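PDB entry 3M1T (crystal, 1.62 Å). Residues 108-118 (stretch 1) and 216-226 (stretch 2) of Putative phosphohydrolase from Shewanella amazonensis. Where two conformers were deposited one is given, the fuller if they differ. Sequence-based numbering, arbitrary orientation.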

ATOM      1  N   GLY A 108      -9.314  -3.805   1.751  1.00 13.34           N
ATOM      2  CA  GLY A 108      -9.587  -3.363   3.113  1.00 12.50           C
ATOM      3  C   GLY A 108      -8.340  -3.444   3.990  1.00 12.47           C
ATOM      4  O   GLY A 108      -8.036  -2.512   4.757  1.00 11.11           O
ATOM      5  N   ASN A 109      -7.669  -4.578   3.932  1.00 11.57           N
ATOM      6  CA  ASN A 109      -6.456  -4.736   4.741  1.00 13.42           C
ATOM      7  C   ASN A 109      -5.381  -3.741   4.332  1.00 12.45           C
ATOM      8  O   ASN A 109      -4.704  -3.100   5.156  1.00 12.28           O
ATOM      9  N   THR A 110      -5.233  -3.571   3.010  1.00 12.11           N
ATOM     10  CA  THR A 110      -4.282  -2.624   2.492  1.00 11.54           C
ATOM     11  C   THR A 110      -4.553  -1.200   2.950  1.00 11.15           C
ATOM     12  O   THR A 110      -3.635  -0.480   3.318  1.00 12.01           O
ATOM     13  N   PHE A 111      -5.806  -0.765   2.913  0.50 11.13           N
ATOM     14  CA  PHE A 111      -6.165   0.559   3.420  0.50 11.45           C
ATOM     15  C   PHE A 111      -5.908   0.695   4.908  0.50 11.90           C
ATOM     16  O   PHE A 111      -5.479   1.740   5.353  0.50 12.45           O
ATOM     17  N   GLU A 112      -6.173  -0.364   5.660  1.00 12.42           N
ATOM     18  CA  GLU A 112      -5.888  -0.360   7.120  1.00 12.17           C
ATOM     19  C   GLU A 112      -4.413  -0.058   7.329  1.00 11.87           C
ATOM     20  O   GLU A 112      -4.047   0.841   8.096  1.00 12.12           O
ATOM     21  N   VAL A 113      -3.567  -0.774   6.585  1.00 10.88           N
ATOM     22  CA  VAL A 113      -2.132  -0.542   6.643  1.00 10.36           C
ATOM     23  C   VAL A 113      -1.794   0.891   6.219  1.00 11.51           C
ATOM     24  O   VAL A 113      -1.009   1.577   6.872  1.00 11.72           O
ATOM     25  N   ALA A 114      -2.364   1.350   5.111  1.00 11.59           N
ATOM     26  CA  ALA A 114      -2.129   2.711   4.636  1.00 10.82           C
ATOM     27  C   ALA A 114      -2.502   3.774   5.630  1.00 11.13           C
ATOM     28  O   ALA A 114      -1.770   4.743   5.854  1.00 10.94           O
ATOM     29  N   ILE A 115      -3.662   3.599   6.276  1.00 12.44           N
ATOM     30  CA  ILE A 115      -4.105   4.562   7.293  1.00 12.41           C
ATOM     31  C   ILE A 115      -3.156   4.622   8.490  1.00 11.58           C
ATOM     32  O   ILE A 115      -2.804   5.716   9.014  1.00 10.62           O
ATOM     33  N   ILE A 116      -2.724   3.447   8.918  1.00 11.02           N
ATOM     34  CA  ILE A 116      -1.758   3.338  10.000  1.00 11.17           C
ATOM     35  C   ILE A 116      -0.438   4.003   9.615  1.00 11.43           C
ATOM     36  O   ILE A 116       0.095   4.835  10.347  1.00 11.42           O
ATOM     37  N   CYS A 117       0.068   3.708   8.407  1.00 11.20           N
ATOM     38  CA  CYS A 117       1.313   4.336   7.978  1.00 10.87           C
ATOM     39  C   CYS A 117       1.238   5.887   7.977  1.00 10.77           C
ATOM     40  O   CYS A 117       2.168   6.583   8.337  1.00 10.62           O
ATOM     41  N   GLN A 118       0.131   6.419   7.495  0.50 11.20           N
ATOM     42  CA  GLN A 118      -0.078   7.849   7.464  0.50 12.17           C
ATOM     43  C   GLN A 118       0.063   8.499   8.848  0.50 12.43           C
ATOM     44  O   GLN A 118       0.627   9.590   8.983  0.50 13.03           O
ATOM     45  N   GLY A 216      10.196   0.778   7.423  1.00  9.73           N
ATOM     46  CA  GLY A 216       9.963   0.605   8.877  1.00  9.85           C
ATOM     47  C   GLY A 216       8.503   0.822   9.200  1.00  9.95           C
ATOM     48  O   GLY A 216       7.896   0.072   9.995  1.00 10.03           O
HETATM   49  N   MSE A 217       7.930   1.875   8.620  1.00  9.67           N
HETATM   50  CA  MSE A 217       6.477   2.144   8.801  1.00 10.41           C
HETATM   51  C   MSE A 217       5.648   0.981   8.311  1.00 11.17           C
HETATM   52  O   MSE A 217       4.658   0.562   8.972  1.00 10.67           O
ATOM     53  N   LEU A 218       5.947   0.465   7.099  1.00 10.75           N
ATOM     54  CA  LEU A 218       5.217  -0.671   6.585  1.00 10.47           C
ATOM     55  C   LEU A 218       5.319  -1.858   7.533  1.00 10.79           C
ATOM     56  O   LEU A 218       4.306  -2.519   7.862  1.00 11.09           O
ATOM     57  N   ALA A 219       6.527  -2.135   7.987  1.00 10.04           N
ATOM     58  CA  ALA A 219       6.721  -3.305   8.875  1.00 10.56           C
ATOM     59  C   ALA A 219       5.839  -3.193  10.129  1.00 10.09           C
ATOM     60  O   ALA A 219       5.151  -4.161  10.526  1.00 11.34           O
HETATM   61  N   MSE A 220       5.858  -2.013  10.727  1.00 10.41           N
HETATM   62  CA  MSE A 220       5.097  -1.727  11.934  1.00  9.76           C
HETATM   63  C   MSE A 220       3.590  -1.795  11.680  1.00  9.68           C
HETATM   64  O   MSE A 220       2.835  -2.496  12.370  1.00  9.81           O
ATOM     65  N   ALA A 221       3.153  -1.121  10.609  1.00  9.17           N
ATOM     66  CA  ALA A 221       1.736  -1.014  10.250  1.00 10.13           C
ATOM     67  C   ALA A 221       1.168  -2.398   9.907  1.00 10.16           C
ATOM     68  O   ALA A 221       0.040  -2.742  10.288  1.00  9.82           O
ATOM     69  N   LYS A 222       1.949  -3.216   9.186  1.00 10.96           N
ATOM     70  CA  LYS A 222       1.505  -4.566   8.848  1.00 10.76           C
ATOM     71  C   LYS A 222       1.257  -5.450  10.066  1.00 11.95           C
ATOM     72  O   LYS A 222       0.303  -6.205  10.095  1.00 10.71           O
ATOM     73  N   GLN A 223       2.177  -5.353  11.013  1.00 11.09           N
ATOM     74  CA  GLN A 223       2.086  -6.130  12.257  1.00 11.27           C
ATOM     75  C   GLN A 223       0.904  -5.664  13.075  1.00 10.87           C
ATOM     76  O   GLN A 223       0.158  -6.501  13.621  1.00 11.72           O
ATOM     77  N   ILE A 224       0.660  -4.361  13.116  1.00  9.72           N
ATOM     78  CA  ILE A 224      -0.461  -3.798  13.862  1.00  9.47           C
ATOM     79  C   ILE A 224      -1.760  -4.292  13.256  1.00 10.82           C
ATOM     80  O   ILE A 224      -2.674  -4.760  13.951  1.00 12.70           O
ATOM     81  N   ALA A 225      -1.827  -4.230  11.918  1.00 10.35           N
ATOM     82  CA  ALA A 225      -3.047  -4.637  11.225  1.00 10.56           C
ATOM     83  C   ALA A 225      -3.284  -6.125  11.423  1.00 12.06           C
ATOM     84  O   ALA A 225      -4.422  -6.532  11.613  1.00 14.50           O
ATOM     85  N   ALA A 226      -2.225  -6.921  11.313  1.00 13.27           N
ATOM     86  CA  ALA A 226      -2.345  -8.384  11.355  1.00 14.43           C
ATOM     87  C   ALA A 226      -2.769  -8.898  12.716  1.00 15.62           C
ATOM     88  O   ALA A 226      -3.576  -9.843  12.863  1.00 17.70           O
TER

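Residues 108-118 and 216-226 each form a continuous helical segment, and the two pack against each other at a steep angle: their N-to-C directions differ by 126°, and the axes approach to 8.6 Å. The backbones come nearest at Val113 and Ala221, whose CA atoms lie 5.3 Å apart. No hydrogen bond crosses between the segments; together they bury 441 Å², and the side-chain contacts are mostly apolar.

Ala221 occupies the middle of the contact. Its CA-to-CB bond points toward the first helix, and three residues gather around its methyl. Ile116 CG2 lies 3.6 Å from Ala221 CB, Cys117 SG 3.5 Å and Val113 CG1 3.9 Å, while the carbonyl Val113 O is 3.7 Å from the same CB.

Val113 is the knob of the interface, seated among Leu218, Ala221, Lys222 and Ala225. Its CA-to-CB bond points sideways, but the t rotamer (chi1 167°) spreads the two methyls along the second helix. Val113 CG1 meets Leu218 CD2 at 4.0 Å as well as Ala221, whereas Val113 CG2 approaches Ala225 CB at 3.8 Å and Lys222 CA at 4.1 Å. Lys222 itself directs its CA-to-CB bond away; its aliphatic CG still comes within 4.3 Å of Val113 CG2, and its NZ is hydrogen-bonded elsewhere in the structure.

One turn on, the CA-to-CB bond of Ile116 points toward the second helix, in the m, t conformation (chi1 -63°, chi2 160°). This extended arm carries Ile116 CD1 to 3.7 Å from Ile224 CG2 and 4.2 Å from Ala225 CB, while CG2 remains over Ala221. Ile224, also m, t, has its CA-to-CB bond toward the first helix; its CG2 is the atom nearest Ile116, with Ile224 CD1 also 3.9 Å from Ile116 CG2.

Cys117 adopts the m rotamer (chi1 -75°), which sets Cys117 SG against both Ala221 CB (3.5 Å) and Leu218 CD2 (3.8 Å). Cys117 SG also lies 3.4 Å from Val113 O of its own helix. Leu218 starts sideways, but its m, t conformation (chi1 -76°, chi2 175°) brings CD2 in to both Val113 and Cys117. Selenomethionine Met217 begins toward the first helix, with its CB 4.3 Å from Cys117 SG; the m, t course of chi1 and chi2 then leads its end away, although SE remains 3.8 Å from Cys117 O.

At the margin, Asn109 uses a t rotamer (chi1 171°) to bring its amide end nearer than its sideways CB would suggest, with OD1 4.0 Å from Ala225 CB.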

ATOM      1  CB  ASN A 109      -5.908  -6.137   4.644  1.00 13.81           C
ATOM      2  CG  ASN A 109      -4.548  -6.237   5.282  1.00 19.42           C
ATOM      3  OD1 ASN A 109      -4.445  -6.271   6.544  1.00 22.04           O
ATOM      4  ND2 ASN A 109      -3.475  -6.190   4.460  1.00 17.50           N
ATOM      5  CB  THR A 110      -4.106  -2.783   0.957  1.00 12.14           C
ATOM      6  OG1 THR A 110      -3.188  -3.862   0.692  1.00 14.04           O
ATOM      7  CG2 THR A 110      -3.587  -1.513   0.340  1.00 12.34           C
ATOM      8  CB  PHE A 111      -7.636   0.902   3.138  0.50 11.47           C
ATOM      9  CG  PHE A 111      -7.927   1.200   1.702  0.50 12.33           C
ATOM     10  CD1 PHE A 111      -7.094   2.038   0.969  0.50 14.37           C
ATOM     11  CD2 PHE A 111      -9.017   0.634   1.075  0.50  9.57           C
ATOM     12  CE1 PHE A 111      -7.358   2.301  -0.347  0.50 16.44           C
ATOM     13  CE2 PHE A 111      -9.278   0.902  -0.235  0.50 12.74           C
ATOM     14  CZ  PHE A 111      -8.464   1.734  -0.940  0.50 12.23           C
ATOM     15  CB  GLU A 112      -6.231  -1.696   7.806  1.00 14.98           C
ATOM     16  CG  GLU A 112      -7.707  -1.969   8.073  1.00 16.84           C
ATOM     17  CD  GLU A 112      -8.331  -1.068   9.140  1.00 17.45           C
ATOM     18  OE1 GLU A 112      -7.748  -0.856  10.267  1.00 16.98           O
ATOM     19  OE2 GLU A 112      -9.473  -0.620   8.879  1.00 18.93           O
ATOM     20  CB  VAL A 113      -1.347  -1.589   5.821  1.00 10.88           C
ATOM     21  CG1 VAL A 113       0.137  -1.184   5.604  1.00  9.80           C
ATOM     22  CG2 VAL A 113      -1.463  -3.004   6.456  1.00 10.59           C
ATOM     23  CB  ALA A 114      -2.863   2.932   3.271  1.00 10.92           C
ATOM     24  CB  ILE A 115      -5.575   4.230   7.741  1.00 13.57           C
ATOM     25  CG1 ILE A 115      -6.562   4.544   6.617  1.00 15.23           C
ATOM     26  CG2 ILE A 115      -5.907   4.935   9.086  1.00 16.16           C
ATOM     27  CD1 ILE A 115      -7.954   3.917   6.896  1.00 18.80           C
ATOM     28  CB  ILE A 116      -1.528   1.876  10.464  1.00 11.00           C
ATOM     29  CG1 ILE A 116      -2.807   1.254  11.040  1.00 11.78           C
ATOM     30  CG2 ILE A 116      -0.368   1.809  11.522  1.00 10.68           C
ATOM     31  CD1 ILE A 116      -2.767  -0.277  11.040  1.00 13.47           C
ATOM     32  CB  CYS A 117       1.649   3.882   6.555  1.00 11.67           C
ATOM     33  SG  CYS A 117       2.268   2.211   6.418  1.00 14.77           S
ATOM     34  CB  GLN A 118      -1.463   8.131   6.872  0.50 12.75           C
ATOM     35  CG  GLN A 118      -1.695   9.556   6.471  0.50 14.93           C
ATOM     36  CD  GLN A 118      -3.001   9.736   5.707  0.50 18.12           C
ATOM     37  OE1 GLN A 118      -4.074   9.364   6.192  0.50 17.63           O
ATOM     38  NE2 GLN A 118      -2.911  10.314   4.498  0.50 16.68           N
HETATM   39  CB  MSE A 217       6.033   3.427   8.066  1.00 10.78           C
HETATM   40  CG  MSE A 217       6.514   4.721   8.723  1.00 10.39           C
HETATM   41 SE   MSE A 217       5.943   6.251   7.778  0.75  9.09          SE
HETATM   42  CE  MSE A 217       7.621   6.878   7.041  1.00 11.56           C
ATOM     43  CB  LEU A 218       5.641  -1.113   5.184  1.00 11.16           C
ATOM     44  CG  LEU A 218       5.174  -0.293   4.022  1.00 12.25           C
ATOM     45  CD1 LEU A 218       5.864  -0.902   2.775  1.00 11.90           C
ATOM     46  CD2 LEU A 218       3.626  -0.281   3.931  1.00 13.26           C
ATOM     47  CB  ALA A 219       8.172  -3.444   9.237  1.00  9.13           C
HETATM   48  CB  MSE A 220       5.518  -0.393  12.512  1.00  9.16           C
HETATM   49  CG  MSE A 220       4.667   0.039  13.697  1.00 10.92           C
HETATM   50 SE   MSE A 220       5.705   1.211  14.831  0.75  8.90          SE
HETATM   51  CE  MSE A 220       4.519   1.170  16.412  1.00  9.27           C
ATOM     52  CB  ALA A 221       1.566  -0.019   9.082  1.00  9.33           C
ATOM     53  CB  LYS A 222       2.505  -5.257   7.928  1.00 11.84           C
ATOM     54  CG  LYS A 222       2.536  -4.695   6.529  1.00 12.53           C
ATOM     55  CD  LYS A 222       3.659  -5.305   5.733  1.00 11.06           C
ATOM     56  CE  LYS A 222       3.443  -6.784   5.410  1.00 14.39           C
ATOM     57  NZ  LYS A 222       4.663  -7.409   4.818  1.00 15.40           N
ATOM     58  CB  GLN A 223       3.402  -6.072  13.015  1.00 10.99           C
ATOM     59  CG  GLN A 223       3.411  -7.099  14.217  1.00 14.69           C
ATOM     60  CD  GLN A 223       4.754  -7.409  14.807  1.00 17.72           C
ATOM     61  OE1 GLN A 223       5.797  -7.066  14.255  1.00 17.80           O
ATOM     62  NE2 GLN A 223       4.749  -8.058  16.016  1.00 17.32           N
ATOM     63  CB  ILE A 224      -0.416  -2.251  13.843  1.00  9.39           C
ATOM     64  CG1 ILE A 224       0.803  -1.707  14.650  1.00  8.90           C
ATOM     65  CG2 ILE A 224      -1.725  -1.664  14.308  1.00 10.15           C
ATOM     66  CD1 ILE A 224       0.986  -0.184  14.538  1.00 11.00           C
ATOM     67  CB  ALA A 225      -2.980  -4.299   9.722  1.00 11.07           C
ATOM     68  CB  ALA A 226      -1.067  -9.043  10.966  1.00 13.84           C
TER